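Local coordinates for protein 2-hydroxy-3-oxopropionate reductase (Polaromonas sp. JS666, PDB 4DLL) that probably catalyses the NAD(P)H-dependent reduction of 2-hydroxy-3-oxopropionate (tartronate semialdehyde) to glycerate, at residues V91-E96 and D122-T127; D147-G152 and S194-K199; T161-A166 and F183-H188. All blocks are in the same frame, centred on the assembly; numbering follows the deposited sequence.

Contact 1: V91-E96 and D122-T127; sequences VVSMLE and DMASIT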
# COMPACT_ATOMS: atom_id res chain seq x y z
N VAL A 91 -18.46 -27.60 -6.58
CA VAL A 91 -17.46 -28.09 -5.64
C VAL A 91 -16.37 -27.04 -5.44
O VAL A 91 -15.74 -26.62 -6.39
CB VAL A 91 -16.87 -29.42 -6.13
CG1 VAL A 91 -15.60 -29.82 -5.29
CG2 VAL A 91 -17.96 -30.53 -6.09
N VAL A 92 -16.18 -26.62 -4.19
CA VAL A 92 -15.21 -25.60 -3.85
C VAL A 92 -14.00 -26.23 -3.17
O VAL A 92 -14.14 -26.74 -2.05
CB VAL A 92 -15.83 -24.55 -2.92
CG1 VAL A 92 -14.87 -23.41 -2.66
CG2 VAL A 92 -17.15 -24.02 -3.52
N SER A 93 -12.84 -26.21 -3.84
CA SER A 93 -11.55 -26.54 -3.18
C SER A 93 -10.87 -25.42 -2.34
O SER A 93 -10.59 -24.32 -2.81
CB SER A 93 -10.53 -27.15 -4.17
OG SER A 93 -9.19 -26.93 -3.74
N MSE A 94 -10.58 -25.72 -1.08
CA MSE A 94 -9.83 -24.82 -0.22
C MSE A 94 -8.58 -25.55 0.27
O MSE A 94 -8.14 -25.46 1.43
CB MSE A 94 -10.73 -24.36 0.91
CG MSE A 94 -11.86 -23.47 0.38
SE MSE A 94 -13.01 -23.00 1.82
CE MSE A 94 -14.25 -21.69 0.99
N LEU A 95 -8.01 -26.29 -0.65
CA LEU A 95 -6.86 -27.08 -0.37
C LEU A 95 -5.58 -26.22 -0.42
O LEU A 95 -5.62 -25.05 -0.77
CB LEU A 95 -6.82 -28.24 -1.36
CG LEU A 95 -8.06 -29.09 -1.30
CD1 LEU A 95 -8.12 -30.01 -2.48
CD2 LEU A 95 -8.05 -29.87 -0.02
N GLU A 96 -4.44 -26.81 -0.07
CA GLU A 96 -3.19 -26.06 0.17
C GLU A 96 -2.47 -25.64 -1.09
O GLU A 96 -2.12 -24.47 -1.25
CB GLU A 96 -2.19 -26.90 1.00
CG GLU A 96 -2.49 -27.01 2.50
CD GLU A 96 -3.44 -28.19 2.85
OE1 GLU A 96 -3.64 -29.08 1.98
OE2 GLU A 96 -3.97 -28.21 4.01
N ASP A 122 -11.74 -23.46 -7.82
CA ASP A 122 -10.48 -23.55 -7.10
C ASP A 122 -10.08 -22.23 -6.47
O ASP A 122 -9.80 -21.25 -7.15
CB ASP A 122 -9.34 -24.15 -7.91
CG ASP A 122 -8.25 -24.74 -6.99
OD1 ASP A 122 -8.17 -24.29 -5.80
OD2 ASP A 122 -7.51 -25.68 -7.42
N MSE A 123 -10.12 -22.24 -5.14
CA MSE A 123 -9.72 -21.13 -4.28
C MSE A 123 -8.34 -21.36 -3.74
O MSE A 123 -7.71 -20.42 -3.33
CB MSE A 123 -10.64 -21.01 -3.08
CG MSE A 123 -12.03 -20.73 -3.49
SE MSE A 123 -12.99 -19.93 -1.99
CE MSE A 123 -14.05 -18.57 -3.18
N ALA A 124 -7.87 -22.59 -3.69
CA ALA A 124 -6.45 -22.85 -3.32
C ALA A 124 -5.45 -21.88 -4.05
O ALA A 124 -5.73 -21.38 -5.14
CB ALA A 124 -6.13 -24.27 -3.62
N SER A 125 -4.31 -21.56 -3.44
CA SER A 125 -3.26 -20.85 -4.19
C SER A 125 -2.48 -21.92 -4.99
O SER A 125 -2.01 -22.92 -4.44
CB SER A 125 -2.35 -19.95 -3.29
OG SER A 125 -2.88 -18.61 -3.12
N ILE A 126 -2.39 -21.70 -6.30
CA ILE A 126 -2.04 -22.76 -7.27
C ILE A 126 -1.55 -21.98 -8.48
O ILE A 126 -2.02 -20.86 -8.69
CB ILE A 126 -3.32 -23.65 -7.54
CG1 ILE A 126 -3.19 -24.96 -6.79
CG2 ILE A 126 -3.57 -23.97 -9.01
CD1 ILE A 126 -4.16 -26.02 -7.30
N THR A 127 -0.59 -22.51 -9.24
CA THR A 127 0.05 -21.67 -10.30
C THR A 127 -0.91 -21.51 -11.44
O THR A 127 -1.68 -22.45 -11.68
CB THR A 127 1.37 -22.28 -10.84
OG1 THR A 127 1.16 -23.67 -11.17
CG2 THR A 127 2.50 -22.15 -9.77
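Ser-93 O receives two backbone N-H groups from residues 122-127: Met-123 N at 3.2 Å, with an N-H...O angle of 148°, and Ala-124 N at 3.3 Å, a weak, bent bond of 133°. This shared acceptor sits just past the parallel Ser-93/Asp-122 bridge, where two strands of the Rossmann-type sheet give way to loops. Packing is tight beyond it, for Ala-124 points its methyl at the Leu-95 carbonyl, CB to O being 3.0 Å. On one flank the two selenomethionines lie side by side, Met-94 CE to Met-123 SE 3.7 Å, and Val-92 CG1 crosses beside Met-123 CG at 4.0 Å. On the other, Asp-122 holds CG anti to its backbone N (chi1 -157°), which brings OD1 within 3.5 Å of Ser-93 OG and into a weak bond with Ala-124 N. Val-101 of helix 98-107 touches both polar side chains. The loose side belongs to the exposed Glu-96, whose carboxylate is salt-bridged to Arg-62; a sulfate lies about 5 Å from its side chain. Ala-124 N has two weak acceptors, so the loop after Asp-122 probably relies on the Met-123 N bond and on apolar packing.

Contact 2: D147-G152 and S194-K199; sequences DTPVSG and SGQLTK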
# COMPACT_ATOMS: atom_id res chain seq x y z
N ASP A 147 -11.09 -20.39 -11.54
CA ASP A 147 -10.06 -20.30 -10.52
C ASP A 147 -10.42 -18.99 -9.85
O ASP A 147 -10.47 -17.95 -10.53
CB ASP A 147 -8.60 -20.37 -11.07
CG ASP A 147 -8.34 -19.44 -12.26
OD1 ASP A 147 -8.97 -19.61 -13.35
OD2 ASP A 147 -7.48 -18.55 -12.12
N THR A 148 -10.77 -19.09 -8.57
CA THR A 148 -11.38 -18.00 -7.85
C THR A 148 -10.73 -17.73 -6.49
O THR A 148 -11.37 -17.87 -5.42
CB THR A 148 -12.95 -18.19 -7.73
OG1 THR A 148 -13.27 -19.21 -6.78
CG2 THR A 148 -13.57 -18.56 -9.08
N PRO A 149 -9.43 -17.37 -6.51
CA PRO A 149 -8.77 -16.93 -5.23
C PRO A 149 -9.32 -15.66 -4.65
O PRO A 149 -9.95 -14.83 -5.37
CB PRO A 149 -7.32 -16.70 -5.63
CG PRO A 149 -7.38 -16.50 -7.09
CD PRO A 149 -8.48 -17.34 -7.62
N VAL A 150 -9.08 -15.50 -3.36
CA VAL A 150 -9.60 -14.40 -2.55
C VAL A 150 -8.50 -13.57 -1.90
O VAL A 150 -7.37 -14.05 -1.68
CB VAL A 150 -10.64 -14.87 -1.49
CG1 VAL A 150 -11.70 -15.81 -2.17
CG2 VAL A 150 -9.96 -15.56 -0.28
N SER A 151 -8.78 -12.29 -1.68
CA SER A 151 -8.01 -11.52 -0.70
C SER A 151 -8.99 -10.95 0.35
O SER A 151 -10.20 -10.83 0.08
CB SER A 151 -7.19 -10.44 -1.40
OG SER A 151 -6.34 -9.74 -0.47
N GLY A 152 -8.50 -10.65 1.55
CA GLY A 152 -9.34 -10.07 2.58
C GLY A 152 -9.31 -10.61 3.99
O GLY A 152 -9.87 -9.95 4.90
N SER A 194 -6.23 -16.96 -15.01
CA SER A 194 -6.28 -15.52 -14.75
C SER A 194 -6.51 -15.08 -13.27
O SER A 194 -5.95 -14.08 -12.83
CB SER A 194 -7.39 -14.91 -15.60
OG SER A 194 -6.89 -14.59 -16.87
N GLY A 195 -7.32 -15.84 -12.53
CA GLY A 195 -7.59 -15.57 -11.15
C GLY A 195 -6.29 -15.82 -10.43
O GLY A 195 -5.85 -14.98 -9.66
N GLN A 196 -5.67 -16.98 -10.66
CA GLN A 196 -4.38 -17.24 -9.96
C GLN A 196 -3.34 -16.21 -10.29
O GLN A 196 -2.53 -15.83 -9.45
CB GLN A 196 -3.82 -18.64 -10.23
CG GLN A 196 -4.77 -19.72 -9.82
CD GLN A 196 -4.97 -19.82 -8.31
OE1 GLN A 196 -5.87 -20.52 -7.84
NE2 GLN A 196 -4.16 -19.12 -7.55
N LEU A 197 -3.41 -15.70 -11.50
CA LEU A 197 -2.44 -14.72 -11.90
C LEU A 197 -2.70 -13.42 -11.21
O LEU A 197 -1.76 -12.71 -10.88
CB LEU A 197 -2.49 -14.56 -13.41
CG LEU A 197 -1.59 -13.52 -14.04
CD1 LEU A 197 -0.33 -14.22 -14.51
CD2 LEU A 197 -2.37 -12.86 -15.17
N THR A 198 -3.99 -13.06 -11.05
CA THR A 198 -4.32 -11.79 -10.36
C THR A 198 -3.99 -12.00 -8.90
O THR A 198 -3.46 -11.15 -8.26
CB THR A 198 -5.80 -11.37 -10.58
OG1 THR A 198 -6.00 -11.24 -11.97
CG2 THR A 198 -6.14 -10.04 -9.94
N LYS A 199 -4.30 -13.19 -8.40
CA LYS A 199 -3.83 -13.55 -7.09
C LYS A 199 -2.29 -13.32 -6.85
O LYS A 199 -1.94 -12.81 -5.78
CB LYS A 199 -4.29 -14.90 -6.64
CG LYS A 199 -3.87 -15.28 -5.17
CD LYS A 199 -4.44 -14.36 -3.99
CE LYS A 199 -4.43 -15.13 -2.63
NZ LYS A 199 -4.45 -14.17 -1.54
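Strand 144-151 runs past the first turn of helix 194-222, bringing the CA atoms of Asp-147 and Gly-195 to 5.4 Å, where the Rossmann-type sheet hands over to the helical remainder. Here an acidic side chain meets a helix N-terminus. Asp-147 OD2 takes Gln-196 N at 2.8 Å, nearly along its C-O axis and with an N-H...O angle of 153°, and a weaker, more bent bond from Gly-195 N at 2.7 Å; OD1 turns to Gly-193 N. Its CG sits between backbone N and carbonyl carbon (chi1 48°), which directs the carboxylate at these amides, and its negative charge would probably suit the positive end of the helix dipole. A side chain at Gly-195 would clash, since a beta carbon built there would come 2.3 Å from Asp-147 O. Next to it, the Pro-149 ring packs on the first turn, CG reaching Lys-199 CB at 3.5 Å, and the lysine chain slides past it in the opposite direction. Shortening Lys-199 to an alanine would probably leave Val-150 O without its lysine donor and Pro-149 CB without the CG and CD methylenes alongside it. Ser-151 OG bonds to Phe-238 N of the second subunit, so the strand's end meets the dimer interface. After a bend at chi2, Lys-199 NZ meets Val-150 O at 2.9 Å in the carbonyl plane, with a C=O...N angle of 158°.

Contact 3: T161-A166 and F183-H188; sequences TLVIMA and FGRATH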
# COMPACT_ATOMS: atom_id res chain seq x y z
N THR A 161 -17.17 -9.66 2.79
CA THR A 161 -16.58 -8.52 2.09
C THR A 161 -15.17 -8.97 1.61
O THR A 161 -14.25 -8.17 1.59
CB THR A 161 -16.43 -7.29 3.05
OG1 THR A 161 -15.75 -7.74 4.21
CG2 THR A 161 -17.76 -6.80 3.50
N LEU A 162 -15.03 -10.27 1.29
CA LEU A 162 -13.82 -10.74 0.56
C LEU A 162 -13.87 -10.08 -0.80
O LEU A 162 -14.89 -9.58 -1.23
CB LEU A 162 -13.75 -12.27 0.39
CG LEU A 162 -13.52 -12.99 1.73
CD1 LEU A 162 -13.57 -14.51 1.55
CD2 LEU A 162 -12.23 -12.59 2.53
N VAL A 163 -12.69 -10.04 -1.40
CA VAL A 163 -12.51 -9.74 -2.81
C VAL A 163 -12.03 -11.04 -3.52
O VAL A 163 -11.15 -11.74 -3.00
CB VAL A 163 -11.57 -8.51 -2.84
CG1 VAL A 163 -10.34 -8.68 -3.67
CG2 VAL A 163 -12.38 -7.24 -3.02
N ILE A 164 -12.70 -11.40 -4.61
CA ILE A 164 -12.52 -12.67 -5.32
C ILE A 164 -12.13 -12.41 -6.78
O ILE A 164 -12.78 -11.63 -7.51
CB ILE A 164 -13.81 -13.55 -5.28
CG1 ILE A 164 -14.24 -13.84 -3.86
CG2 ILE A 164 -13.64 -14.88 -6.03
CD1 ILE A 164 -15.80 -13.86 -3.72
N MSE A 165 -11.05 -13.05 -7.18
CA MSE A 165 -10.47 -12.82 -8.47
C MSE A 165 -10.59 -14.09 -9.27
O MSE A 165 -9.84 -15.09 -8.99
CB MSE A 165 -8.96 -12.48 -8.33
CG MSE A 165 -8.59 -11.19 -7.58
SE MSE A 165 -6.97 -11.71 -6.46
CE MSE A 165 -8.03 -12.44 -5.08
N ALA A 166 -11.43 -14.03 -10.29
CA ALA A 166 -11.88 -15.21 -11.06
C ALA A 166 -11.28 -15.38 -12.45
O ALA A 166 -11.13 -14.41 -13.21
CB ALA A 166 -13.47 -15.23 -11.14
N PHE A 183 -19.73 -14.55 -0.57
CA PHE A 183 -18.42 -14.39 0.10
C PHE A 183 -17.84 -13.00 -0.06
O PHE A 183 -17.15 -12.53 0.83
CB PHE A 183 -17.40 -15.37 -0.40
CG PHE A 183 -17.86 -16.78 -0.40
CD1 PHE A 183 -18.40 -17.35 0.74
CD2 PHE A 183 -17.71 -17.56 -1.55
CE1 PHE A 183 -18.82 -18.69 0.74
CE2 PHE A 183 -18.13 -18.87 -1.58
CZ PHE A 183 -18.68 -19.46 -0.43
N GLY A 184 -18.15 -12.32 -1.17
CA GLY A 184 -17.69 -10.94 -1.28
C GLY A 184 -17.94 -10.37 -2.62
O GLY A 184 -18.87 -10.76 -3.29
N ARG A 185 -17.13 -9.40 -3.01
CA ARG A 185 -17.22 -8.88 -4.36
C ARG A 185 -16.30 -9.69 -5.33
O ARG A 185 -15.08 -9.76 -5.11
CB ARG A 185 -16.88 -7.38 -4.36
CG ARG A 185 -17.19 -6.70 -5.68
CD ARG A 185 -16.74 -5.19 -5.70
NE ARG A 185 -15.36 -4.97 -5.26
CZ ARG A 185 -14.27 -5.17 -6.03
NH1 ARG A 185 -14.39 -5.61 -7.29
NH2 ARG A 185 -13.03 -4.92 -5.56
N ALA A 186 -16.88 -10.29 -6.37
CA ALA A 186 -16.09 -11.07 -7.35
C ALA A 186 -15.97 -10.29 -8.64
O ALA A 186 -16.91 -9.58 -9.05
CB ALA A 186 -16.73 -12.45 -7.62
N THR A 187 -14.81 -10.45 -9.27
CA THR A 187 -14.46 -9.77 -10.49
C THR A 187 -13.88 -10.80 -11.44
O THR A 187 -12.94 -11.58 -11.10
CB THR A 187 -13.38 -8.69 -10.22
OG1 THR A 187 -13.81 -7.81 -9.17
CG2 THR A 187 -13.08 -7.86 -11.46
N HIS A 188 -14.40 -10.76 -12.65
CA HIS A 188 -13.98 -11.70 -13.67
C HIS A 188 -12.76 -11.15 -14.36
O HIS A 188 -12.85 -10.13 -15.04
CB HIS A 188 -15.13 -12.01 -14.64
CG HIS A 188 -14.82 -13.12 -15.59
ND1 HIS A 188 -15.49 -13.30 -16.77
CD2 HIS A 188 -13.92 -14.14 -15.50
CE1 HIS A 188 -15.02 -14.37 -17.38
NE2 HIS A 188 -14.06 -14.89 -16.63
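Ile-164 and Ala-186 make the apolar centre, their CB atoms 3.9 Å apart on one face of two parallel neighbouring strands, 162-167 and 184-190, which helix 170-183 connects as a beta-alpha-beta crossover. With CG1 beside its backbone N and anti to the carbonyl carbon (chi1 -57°), Ile-164 sends CD1 back toward the start of the second strand, where it rests against Phe-183 CB at 4.0 Å, the two side chains crossing at a slant. The same face is covered by the crossover helix, Phe-173 touching both Ala-166 and Ala-186. Outward from this centre, the backbone bonds set the register: Ile-164 N bonds to Arg-185 O at 2.9 Å, Ile-164 O accepts from Thr-187 N, and Ala-166 N reaches Thr-187 O at 3.0 Å with an N-H...O angle of 166°. At the opening end Leu-162 N meets Phe-183 O and Arg-185 N meets Leu-162 O. The strands come very close there, Gly-184 CA lying 3.1 Å from Leu-162 O in a CA-H...O contact; any beta carbon at Gly-184 would collide with that oxygen. On the opposite face Arg-185 runs beside Val-163, NH2 to CG2 3.5 Å, and bends at chi3 (50°). NH2 then bonds to Glu-232 O of the second subunit, whose Ala-233 packs on Val-163 and Met-165, making this face part of the dimer interface. At the far polar edge, the His-188 ring stacks with Phe-173 and gives NE2 to Gly-168 O, while its CD2 lies 3.6 Å from Ala-166 O, the oxygen meeting the ring's edge in plane.

In the fold
All three contacts share one mixed sheet but sample different places in it. Contacts 1 and 2 are buried near the middle, 10 Å apart between centres, and are joined by a probable hydrogen bond of Asp-122 O with Thr-148 N; contact 3 is partly buried at strand 184-190, outermost within the chain. Contact 3 is regular strand pairing, contact 1 dissolves into loops after a single bridge, and contact 2 sets strand against helix through a carboxylate and a lysine. Strand 144-151 runs antiparallel to strand 162-167 and links contacts 2 and 3 by a probable hydrogen bond of Pro-149 O with Met-165 N. These two touch the second subunit, whereas contact 1 does not.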